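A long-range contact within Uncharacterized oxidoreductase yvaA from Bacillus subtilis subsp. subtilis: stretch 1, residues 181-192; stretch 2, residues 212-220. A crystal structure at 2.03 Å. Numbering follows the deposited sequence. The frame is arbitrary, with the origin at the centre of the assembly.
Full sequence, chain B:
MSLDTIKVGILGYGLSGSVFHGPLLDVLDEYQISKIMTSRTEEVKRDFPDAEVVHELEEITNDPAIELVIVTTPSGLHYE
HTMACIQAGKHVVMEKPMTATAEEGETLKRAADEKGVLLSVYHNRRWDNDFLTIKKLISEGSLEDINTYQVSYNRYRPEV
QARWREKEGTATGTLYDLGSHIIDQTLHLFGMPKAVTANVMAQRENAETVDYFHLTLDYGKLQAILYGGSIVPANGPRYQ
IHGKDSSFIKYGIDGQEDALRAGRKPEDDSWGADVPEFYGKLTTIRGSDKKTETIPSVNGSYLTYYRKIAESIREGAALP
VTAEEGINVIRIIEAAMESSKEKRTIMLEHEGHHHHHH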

# COMPACT_ATOMS: atom_id res chain seq x y z
N HIS B 181 -8.71 -4.75 -14.27
CA HIS B 181 -7.56 -4.32 -15.07
C HIS B 181 -6.19 -4.61 -14.43
O HIS B 181 -5.24 -4.99 -15.12
CB HIS B 181 -7.63 -2.82 -15.32
CG HIS B 181 -8.72 -2.41 -16.26
ND1 HIS B 181 -8.76 -2.81 -17.58
CD2 HIS B 181 -9.78 -1.59 -16.08
CE1 HIS B 181 -9.80 -2.25 -18.18
NE2 HIS B 181 -10.45 -1.53 -17.28
N ILE B 182 -6.06 -4.35 -13.13
CA ILE B 182 -4.74 -4.47 -12.49
C ILE B 182 -4.47 -5.90 -12.02
O ILE B 182 -3.33 -6.32 -11.91
CB ILE B 182 -4.54 -3.37 -11.38
CG1 ILE B 182 -5.62 -3.44 -10.29
CG2 ILE B 182 -4.57 -1.96 -12.03
CD1 ILE B 182 -5.26 -2.54 -9.03
N ILE B 183 -5.56 -6.65 -11.80
CA ILE B 183 -5.49 -8.09 -11.60
C ILE B 183 -4.97 -8.78 -12.88
O ILE B 183 -4.09 -9.64 -12.82
CB ILE B 183 -6.87 -8.65 -11.20
CG1 ILE B 183 -7.21 -8.26 -9.76
CG2 ILE B 183 -6.94 -10.20 -11.37
CD1 ILE B 183 -8.71 -8.54 -9.39
N ASP B 184 -5.49 -8.38 -14.03
CA ASP B 184 -5.10 -9.00 -15.30
C ASP B 184 -3.61 -8.79 -15.52
O ASP B 184 -2.87 -9.72 -15.95
CB ASP B 184 -5.90 -8.42 -16.49
CG ASP B 184 -5.43 -8.97 -17.86
OD1 ASP B 184 -5.72 -10.16 -18.14
OD2 ASP B 184 -4.78 -8.23 -18.66
N GLN B 185 -3.16 -7.57 -15.22
CA GLN B 185 -1.76 -7.21 -15.40
C GLN B 185 -0.89 -8.11 -14.53
O GLN B 185 0.14 -8.65 -14.98
CB GLN B 185 -1.54 -5.76 -15.03
CG GLN B 185 -2.07 -4.80 -16.09
CD GLN B 185 -1.80 -3.32 -15.79
OE1 GLN B 185 -1.53 -2.95 -14.65
NE2 GLN B 185 -1.85 -2.49 -16.81
N THR B 186 -1.33 -8.28 -13.28
CA THR B 186 -0.60 -9.09 -12.30
C THR B 186 -0.53 -10.55 -12.73
O THR B 186 0.54 -11.18 -12.61
CB THR B 186 -1.21 -9.01 -10.87
OG1 THR B 186 -1.44 -7.62 -10.53
CG2 THR B 186 -0.29 -9.63 -9.87
N LEU B 187 -1.67 -11.09 -13.18
CA LEU B 187 -1.72 -12.48 -13.67
C LEU B 187 -0.82 -12.60 -14.90
O LEU B 187 -0.09 -13.57 -15.04
CB LEU B 187 -3.14 -12.88 -14.01
CG LEU B 187 -4.10 -12.91 -12.80
CD1 LEU B 187 -5.42 -13.44 -13.26
CD2 LEU B 187 -3.57 -13.67 -11.64
N HIS B 188 -0.83 -11.57 -15.73
CA HIS B 188 -0.04 -11.57 -16.95
C HIS B 188 1.42 -11.69 -16.60
O HIS B 188 2.17 -12.44 -17.25
CB HIS B 188 -0.29 -10.31 -17.80
CG HIS B 188 0.37 -10.34 -19.15
ND1 HIS B 188 0.09 -11.31 -20.09
CD2 HIS B 188 1.28 -9.52 -19.71
CE1 HIS B 188 0.79 -11.06 -21.19
NE2 HIS B 188 1.53 -9.99 -20.98
N LEU B 189 1.85 -10.94 -15.59
CA LEU B 189 3.26 -10.93 -15.21
C LEU B 189 3.71 -12.18 -14.47
O LEU B 189 4.80 -12.63 -14.70
CB LEU B 189 3.63 -9.69 -14.39
CG LEU B 189 3.65 -8.28 -14.97
CD1 LEU B 189 4.06 -7.35 -13.85
CD2 LEU B 189 4.61 -8.15 -16.16
N PHE B 190 2.90 -12.74 -13.57
CA PHE B 190 3.44 -13.73 -12.64
C PHE B 190 2.63 -15.02 -12.54
O PHE B 190 2.94 -15.87 -11.70
CB PHE B 190 3.53 -13.15 -11.19
CG PHE B 190 4.12 -11.77 -11.10
CD1 PHE B 190 5.48 -11.55 -11.37
CD2 PHE B 190 3.32 -10.69 -10.69
CE1 PHE B 190 6.04 -10.24 -11.25
CE2 PHE B 190 3.88 -9.38 -10.57
CZ PHE B 190 5.22 -9.16 -10.83
N GLY B 191 1.59 -15.18 -13.36
CA GLY B 191 0.74 -16.39 -13.29
C GLY B 191 -0.19 -16.34 -12.10
O GLY B 191 -0.39 -15.28 -11.49
N MET B 192 -0.77 -17.47 -11.74
CA MET B 192 -1.73 -17.52 -10.67
C MET B 192 -1.01 -17.56 -9.33
O MET B 192 0.03 -18.24 -9.20
CB MET B 192 -2.65 -18.75 -10.81
CG MET B 192 -3.80 -18.60 -11.87
SD MET B 192 -4.98 -17.24 -11.58
CE MET B 192 -6.20 -18.07 -10.62
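Stretch 2, residues 212-220: YFHLTLDYG

Stretch 2 is an extended β-strand from Y212 to Y219, with G220 following outside the strand, and it runs almost parallel to the helix of stretch 1. The N-to-C directions differ by 10° and the axes approach to 11.5 Å, a spacing that side chains from both elements fill. Because a strand alternates its side chains, F213, L215, L217 and Y219 point toward the helix, while Y212, H214, T216 and D218 are out of its reach.

Y219 covers by far the most surface. Its chi1 is m (-65°), and its ring reaches the end of the helix, where Y219 OH donates a hydrogen bond to G191 O at 2.8 Å. This carbonyl lies near the ring plane, at the edge, as suits a bond made by the phenolic hydroxyl. G191 has left helical geometry with a positive phi, a conformation that favours glycine. The edge of the F190 ring is directed toward the face of Y219, with centroids 5.8 Å apart and planes at 67°; F190 CB also lies 3.7 Å from Y219 CE1. Tyrosine thus joins an aromatic surface to a polar tip, and the methyl T186 CG2 packs 3.7 Å from Y219 OH. The hydroxyl of T186 is occupied within its own helix, T186 OG1 donating to I182 O at 2.7 Å.

L217, next in covered area, is buried and wholly apolar in its side chain. L217 CD2 meets two successive helix residues, lying 4.3 Å from T186 CG2 and 4.4 Å from L187 CD2.

Earlier in the strand the pairing follows the shared direction. L215 CD2 sits 3.9 Å from I183 CD1, the end of an isoleucine whose CA-to-CB bond points sideways. F213 meets I182, with F213 CE1 4.2 Å from I182 CD1, which lies at the edge of the F213 ring, near its plane, so branched aliphatic and aromatic groups complete the buried packing.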

# COMPACT_ATOMS: atom_id res chain seq x y z
N TYR B 212 -14.38 0.23 -2.60
CA TYR B 212 -13.09 0.05 -1.99
C TYR B 212 -12.67 -1.42 -2.06
O TYR B 212 -13.44 -2.33 -1.71
CB TYR B 212 -13.15 0.52 -0.52
CG TYR B 212 -11.89 0.28 0.26
CD1 TYR B 212 -10.98 1.31 0.50
CD2 TYR B 212 -11.58 -1.00 0.73
CE1 TYR B 212 -9.79 1.08 1.21
CE2 TYR B 212 -10.42 -1.26 1.40
CZ TYR B 212 -9.51 -0.21 1.63
OH TYR B 212 -8.39 -0.48 2.35
N PHE B 213 -11.42 -1.66 -2.46
CA PHE B 213 -10.86 -3.00 -2.38
C PHE B 213 -9.39 -2.93 -2.06
O PHE B 213 -8.64 -2.02 -2.52
CB PHE B 213 -11.11 -3.80 -3.70
CG PHE B 213 -10.43 -3.20 -4.90
CD1 PHE B 213 -9.08 -3.48 -5.17
CD2 PHE B 213 -11.10 -2.34 -5.74
CE1 PHE B 213 -8.44 -2.89 -6.25
CE2 PHE B 213 -10.47 -1.74 -6.80
CZ PHE B 213 -9.13 -2.04 -7.08
N HIS B 214 -8.96 -3.92 -1.31
CA HIS B 214 -7.56 -4.12 -1.01
C HIS B 214 -7.28 -5.64 -1.12
O HIS B 214 -7.78 -6.43 -0.32
CB HIS B 214 -7.27 -3.65 0.42
CG HIS B 214 -5.81 -3.56 0.69
ND1 HIS B 214 -5.03 -4.67 0.96
CD2 HIS B 214 -4.96 -2.50 0.62
CE1 HIS B 214 -3.77 -4.29 1.09
NE2 HIS B 214 -3.70 -2.98 0.88
N LEU B 215 -6.52 -6.06 -2.11
CA LEU B 215 -6.26 -7.49 -2.29
C LEU B 215 -4.79 -7.80 -2.12
O LEU B 215 -3.93 -7.06 -2.61
CB LEU B 215 -6.67 -7.92 -3.72
CG LEU B 215 -8.09 -8.36 -4.06
CD1 LEU B 215 -9.11 -7.25 -3.78
CD2 LEU B 215 -8.10 -8.72 -5.55
N THR B 216 -4.50 -8.91 -1.45
CA THR B 216 -3.15 -9.45 -1.43
C THR B 216 -3.14 -10.79 -2.19
O THR B 216 -3.88 -11.74 -1.81
CB THR B 216 -2.64 -9.69 0.02
OG1 THR B 216 -2.64 -8.45 0.75
CG2 THR B 216 -1.23 -10.31 0.02
N LEU B 217 -2.35 -10.85 -3.25
CA LEU B 217 -2.09 -12.12 -3.98
C LEU B 217 -0.77 -12.74 -3.55
O LEU B 217 0.32 -12.15 -3.73
CB LEU B 217 -2.15 -11.94 -5.50
CG LEU B 217 -3.53 -11.82 -6.17
CD1 LEU B 217 -4.39 -10.69 -5.62
CD2 LEU B 217 -3.38 -11.63 -7.70
N ASP B 218 -0.90 -13.93 -2.97
CA ASP B 218 0.20 -14.58 -2.28
C ASP B 218 0.97 -15.43 -3.30
O ASP B 218 0.45 -16.44 -3.79
CB ASP B 218 -0.35 -15.43 -1.11
CG ASP B 218 0.76 -16.21 -0.34
OD1 ASP B 218 1.97 -16.01 -0.57
OD2 ASP B 218 0.37 -17.06 0.50
N TYR B 219 2.17 -14.99 -3.64
CA TYR B 219 3.07 -15.79 -4.47
C TYR B 219 4.29 -16.21 -3.63
O TYR B 219 5.38 -16.25 -4.15
CB TYR B 219 3.56 -14.98 -5.65
CG TYR B 219 2.51 -14.56 -6.67
CD1 TYR B 219 2.29 -15.33 -7.84
CD2 TYR B 219 1.77 -13.39 -6.50
CE1 TYR B 219 1.35 -14.93 -8.82
CE2 TYR B 219 0.85 -12.98 -7.47
CZ TYR B 219 0.63 -13.75 -8.62
OH TYR B 219 -0.30 -13.33 -9.54
N GLY B 220 4.13 -16.46 -2.33
CA GLY B 220 5.26 -16.91 -1.49
C GLY B 220 6.15 -15.74 -1.12
O GLY B 220 5.76 -14.85 -0.34